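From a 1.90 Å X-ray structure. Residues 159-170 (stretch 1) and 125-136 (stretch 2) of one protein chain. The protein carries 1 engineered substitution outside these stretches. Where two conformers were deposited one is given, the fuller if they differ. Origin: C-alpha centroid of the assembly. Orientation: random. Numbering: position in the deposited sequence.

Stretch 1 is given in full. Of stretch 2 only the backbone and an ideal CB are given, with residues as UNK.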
# COMPACT_ATOMS: atom_id res chain seq x y z
N ILE A 159 -9.32 -16.44 -9.71
CA ILE A 159 -8.46 -17.52 -9.30
C ILE A 159 -8.55 -18.70 -10.30
O ILE A 159 -9.63 -19.12 -10.68
CB ILE A 159 -8.81 -17.97 -7.91
CG1 ILE A 159 -8.78 -16.75 -6.95
CG2 ILE A 159 -7.89 -19.15 -7.48
CD1 ILE A 159 -9.25 -17.09 -5.51
N ASP A 160 -7.40 -19.18 -10.74
CA ASP A 160 -7.34 -20.23 -11.76
C ASP A 160 -6.28 -21.19 -11.26
O ASP A 160 -5.04 -20.97 -11.39
CB ASP A 160 -6.93 -19.61 -13.10
CG ASP A 160 -6.84 -20.62 -14.25
OD1 ASP A 160 -7.07 -21.83 -14.04
OD2 ASP A 160 -6.55 -20.18 -15.37
N GLY A 161 -6.74 -22.25 -10.63
CA GLY A 161 -5.81 -23.24 -10.11
C GLY A 161 -5.07 -22.58 -8.96
O GLY A 161 -5.69 -22.10 -8.00
N ASN A 162 -3.74 -22.55 -9.03
CA ASN A 162 -2.97 -21.89 -7.98
C ASN A 162 -2.51 -20.51 -8.32
O ASN A 162 -1.57 -20.00 -7.68
CB ASN A 162 -1.76 -22.72 -7.59
CG ASN A 162 -2.07 -23.59 -6.45
OD1 ASN A 162 -2.57 -23.12 -5.40
ND2 ASN A 162 -1.83 -24.88 -6.63
N VAL A 163 -3.13 -19.91 -9.33
CA VAL A 163 -2.75 -18.56 -9.76
C VAL A 163 -3.88 -17.62 -9.32
O VAL A 163 -5.06 -17.82 -9.65
CB VAL A 163 -2.53 -18.49 -11.32
CG1 VAL A 163 -2.12 -17.06 -11.74
CG2 VAL A 163 -1.51 -19.53 -11.75
N TYR A 164 -3.52 -16.57 -8.60
CA TYR A 164 -4.48 -15.59 -8.06
C TYR A 164 -4.18 -14.24 -8.68
O TYR A 164 -3.06 -13.74 -8.56
CB TYR A 164 -4.29 -15.45 -6.52
CG TYR A 164 -4.51 -16.72 -5.76
CD1 TYR A 164 -5.66 -16.87 -4.95
CD2 TYR A 164 -3.58 -17.75 -5.82
CE1 TYR A 164 -5.88 -18.02 -4.21
CE2 TYR A 164 -3.80 -18.96 -5.10
CZ TYR A 164 -4.96 -19.08 -4.32
OH TYR A 164 -5.17 -20.23 -3.63
N LEU A 165 -5.17 -13.65 -9.33
CA LEU A 165 -5.03 -12.39 -9.96
C LEU A 165 -5.88 -11.32 -9.26
O LEU A 165 -7.09 -11.51 -8.99
CB LEU A 165 -5.51 -12.44 -11.44
CG LEU A 165 -4.96 -13.52 -12.40
CD1 LEU A 165 -5.56 -13.29 -13.81
CD2 LEU A 165 -3.41 -13.50 -12.45
N SER A 166 -5.26 -10.16 -8.99
CA SER A 166 -5.99 -9.07 -8.37
C SER A 166 -5.59 -7.72 -9.09
O SER A 166 -4.47 -7.25 -8.95
CB SER A 166 -5.72 -9.00 -6.85
OG SER A 166 -6.34 -7.82 -6.32
N SER A 167 -6.50 -7.16 -9.90
CA SER A 167 -6.26 -5.92 -10.69
C SER A 167 -5.75 -4.75 -9.84
O SER A 167 -4.81 -4.08 -10.21
CB SER A 167 -7.56 -5.45 -11.37
OG SER A 167 -7.91 -6.38 -12.36
N GLY A 168 -6.39 -4.51 -8.72
CA GLY A 168 -6.10 -3.35 -7.91
C GLY A 168 -6.40 -2.07 -8.69
O GLY A 168 -7.46 -1.97 -9.37
N PRO A 169 -5.48 -1.09 -8.65
CA PRO A 169 -4.05 -1.25 -8.26
C PRO A 169 -3.76 -1.35 -6.75
O PRO A 169 -2.68 -1.90 -6.39
CB PRO A 169 -3.38 -0.01 -8.89
CG PRO A 169 -4.57 1.04 -8.96
CD PRO A 169 -5.72 0.18 -9.37
N TYR A 170 -4.62 -0.82 -5.88
CA TYR A 170 -4.28 -0.78 -4.44
C TYR A 170 -5.14 -1.63 -3.51
O TYR A 170 -4.76 -1.85 -2.33
CB TYR A 170 -4.22 0.67 -3.86
CG TYR A 170 -3.14 1.38 -4.61
CD1 TYR A 170 -1.81 1.05 -4.39
CD2 TYR A 170 -3.46 2.29 -5.64
CE1 TYR A 170 -0.79 1.69 -5.14
CE2 TYR A 170 -2.44 2.91 -6.40
CZ TYR A 170 -1.12 2.59 -6.12
OH TYR A 170 -0.09 3.14 -6.84
N UNK A 125 2.47 -17.68 -19.32
CA UNK A 125 1.58 -18.80 -19.59
C UNK A 125 1.04 -19.53 -18.38
O UNK A 125 0.57 -20.67 -18.51
CB UNK A 125 2.31 -19.81 -20.47
N UNK A 126 1.04 -18.90 -17.20
CA UNK A 126 0.59 -19.59 -15.97
C UNK A 126 -0.91 -19.87 -15.88
O UNK A 126 -1.34 -20.73 -15.12
CB UNK A 126 0.99 -18.75 -14.75
N UNK A 127 -1.70 -19.10 -16.62
CA UNK A 127 -3.14 -19.24 -16.60
C UNK A 127 -3.57 -20.47 -17.40
O UNK A 127 -3.39 -20.50 -18.61
CB UNK A 127 -3.81 -17.98 -17.15
N UNK A 128 -4.11 -21.47 -16.72
CA UNK A 128 -4.53 -22.72 -17.37
C UNK A 128 -5.73 -22.49 -18.32
O UNK A 128 -5.83 -23.14 -19.36
CB UNK A 128 -4.89 -23.76 -16.31
N UNK A 129 -6.60 -21.55 -17.97
CA UNK A 129 -7.85 -21.31 -18.71
C UNK A 129 -7.80 -20.09 -19.61
O UNK A 129 -8.81 -19.72 -20.27
CB UNK A 129 -9.01 -21.15 -17.73
N UNK A 130 -6.65 -19.43 -19.63
CA UNK A 130 -6.55 -18.24 -20.43
C UNK A 130 -7.68 -17.22 -20.19
O UNK A 130 -8.15 -16.59 -21.13
CB UNK A 130 -6.52 -18.64 -21.91
N UNK A 131 -8.03 -16.99 -18.92
CA UNK A 131 -8.87 -15.83 -18.59
C UNK A 131 -8.21 -14.94 -17.53
O UNK A 131 -7.55 -15.44 -16.64
CB UNK A 131 -10.24 -16.30 -18.10
N UNK A 132 -8.41 -13.63 -17.61
CA UNK A 132 -7.71 -12.76 -16.66
C UNK A 132 -8.58 -11.59 -16.32
O UNK A 132 -9.68 -11.45 -16.84
CB UNK A 132 -6.37 -12.28 -17.22
N UNK A 133 -8.02 -10.72 -15.49
CA UNK A 133 -8.67 -9.45 -15.14
C UNK A 133 -7.66 -8.30 -15.31
O UNK A 133 -6.47 -8.50 -15.13
CB UNK A 133 -9.21 -9.49 -13.71
N UNK A 134 -8.10 -7.10 -15.67
CA UNK A 134 -7.18 -5.97 -15.60
C UNK A 134 -8.01 -4.75 -15.33
O UNK A 134 -9.20 -4.74 -15.71
CB UNK A 134 -6.35 -5.81 -16.88
N UNK A 135 -7.43 -3.73 -14.69
CA UNK A 135 -8.19 -2.51 -14.45
C UNK A 135 -8.27 -1.69 -15.75
O UNK A 135 -7.56 -1.97 -16.75
CB UNK A 135 -7.55 -1.69 -13.33
N UNK A 136 -9.15 -0.69 -15.77
CA UNK A 136 -9.41 0.06 -16.99
C UNK A 136 -8.20 0.80 -17.54
O UNK A 136 -8.09 1.00 -18.75
CB UNK A 136 -10.54 1.06 -16.74

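Stretch 1 begins with a hairpin, a type II' turn from Asp160 to Val163, closed by Asp160 N to Val163 O (2.9 Å) and Val163 N to Asp160 O (3.0 Å), and runs on into a loop. Val163, Leu165 and Ser167 alternate with residues that point away, and Asp160, across the turn, points toward stretch 2 as well. The offer is first a charge, then apolar surface, then a hydroxyl.

Position 125 has a positive phi (71°) and lies out of reach of stretch 1. The backbone favours glycine, with asparagine a fair second; it is Gly125, ending a helix in a Schellman motif.

At 126 the CB points sideways, yet its ideal position is 4.0 Å from Val163 CG2. An aliphatic residue suits that methyl, and several would do. Leu126 is found, its CB 3.9 Å from Val163 CG2, while Leu126 O takes a 2.8 Å hydrogen bond from the O of a water that also donates to Asp160 O (2.9 Å).

Position 127 again starts sideways, its ideal CB 3.9 Å from Asp160 OD2, which alone might suggest a polar residue. A longer apolar chain could instead turn to the methyls of Val163 and Leu165. Leu127 does so: its CD2 lies 3.8 Å from Val163 CG1 and 3.9 Å from Leu165 CD1.

At 128 and 129 the CB atoms point toward the carboxylate: the ideal CB of 128 is 3.7 Å from Asp160 OD1, and the ideal CB of 129 is 3.5 Å from Asp160 OD2. An acidic side chain would be a poor choice beside that charge; small, neutral polar or basic ones would suit. The backbone supplies the main answer, so side-chain identity is loosely specified. Both are glutamines. Gln128 leads its end away, while its N donates to the water that also bonds Leu126 O, Gln128 N to water O 3.0 Å. Gln129 N donates to Asp160 OD2 at 2.9 Å and 160°, a bond that any residue with a free amide could make.

Position 130, with phi/psi of 52/43, points away; asparagine, aspartate or glycine tolerate such angles, and Asn130 is used. At 131 the CB is sideways with nothing of stretch 1 within 5.5 Å, so many residues fit. Lys131 sends its end away, while its N donates to the O of a second water (2.9 Å), which donates to Asp160 OD2 at 2.6 Å.

At 132 the ideal CB already sits 3.6 Å from Leu165 CD1, so a small apolar residue suffices. Ala132 CB packs 3.7 Å from Leu165 CD1.

Position 133 points toward stretch 1, between Leu165 and Ser167. Valine, isoleucine or threonine would suit; Val133 CG2 reaches Leu165 CB at 3.8 Å and Ser167 OG at 3.4 Å.

Position 134 points away, leaving the choice open. Met134 meets stretch 1 through its backbone, with CA 3.3 Å from Ser167 OG.

At 135 the CB faces Ser167, Gly168 and Pro169, where a carbonyl invites a polar or aromatic edge. His135 presents its ring edge to Ser167 O, His135 CD2 to Ser167 O being 3.2 Å, and CD2 lies 3.9 Å from Pro169 CD.

Position 136 is out of reach and unconstrained by stretch 1; it is Ser136.

Stretch 2 (125-136) GLLQQNKAVMHS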
# COMPACT_ATOMS: atom_id res chain seq x y z
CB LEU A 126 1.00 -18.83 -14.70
CG LEU A 126 2.48 -18.41 -14.63
CD1 LEU A 126 2.76 -17.84 -13.19
CD2 LEU A 126 3.47 -19.59 -14.97
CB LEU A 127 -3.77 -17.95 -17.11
CG LEU A 127 -3.53 -16.76 -16.14
CD1 LEU A 127 -3.84 -15.43 -16.89
CD2 LEU A 127 -4.36 -16.88 -14.81
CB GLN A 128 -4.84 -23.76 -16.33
CG GLN A 128 -5.49 -25.06 -16.88
CD GLN A 128 -4.56 -25.94 -17.75
OE1 GLN A 128 -4.15 -27.06 -17.36
NE2 GLN A 128 -4.24 -25.45 -18.94
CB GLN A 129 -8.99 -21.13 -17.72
CG GLN A 129 -9.31 -22.38 -16.92
CD GLN A 129 -10.76 -22.35 -16.41
OE1 GLN A 129 -11.56 -21.48 -16.82
NE2 GLN A 129 -11.10 -23.28 -15.52
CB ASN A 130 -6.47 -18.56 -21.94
CG ASN A 130 -5.02 -18.84 -22.40
OD1 ASN A 130 -4.76 -19.00 -23.60
ND2 ASN A 130 -4.09 -18.94 -21.45
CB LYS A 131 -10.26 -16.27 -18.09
CG LYS A 131 -10.96 -17.19 -19.08
CD LYS A 131 -12.26 -17.75 -18.52
CE LYS A 131 -13.15 -18.21 -19.69
NZ LYS A 131 -14.61 -18.14 -19.35
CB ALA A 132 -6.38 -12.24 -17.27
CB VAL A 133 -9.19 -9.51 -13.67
CG1 VAL A 133 -10.29 -10.58 -13.53
CG2 VAL A 133 -8.01 -9.79 -12.66
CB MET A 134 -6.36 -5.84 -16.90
CG MET A 134 -5.35 -4.67 -16.95
SD MET A 134 -4.18 -4.44 -15.52
CE MET A 134 -3.53 -6.05 -15.43
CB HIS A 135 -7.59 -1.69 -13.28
CG HIS A 135 -6.11 -1.50 -13.37
ND1 HIS A 135 -5.52 -0.79 -14.39
CD2 HIS A 135 -5.09 -1.97 -12.60
CE1 HIS A 135 -4.20 -0.81 -14.23
NE2 HIS A 135 -3.92 -1.52 -13.15
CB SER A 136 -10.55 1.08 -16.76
OG SER A 136 -11.76 0.39 -16.48
O HOH W 1 -3.64 -21.64 -13.81
O HOH W 2 -7.82 -18.12 -16.29
O HOH W 3 -10.50 -6.01 -13.12
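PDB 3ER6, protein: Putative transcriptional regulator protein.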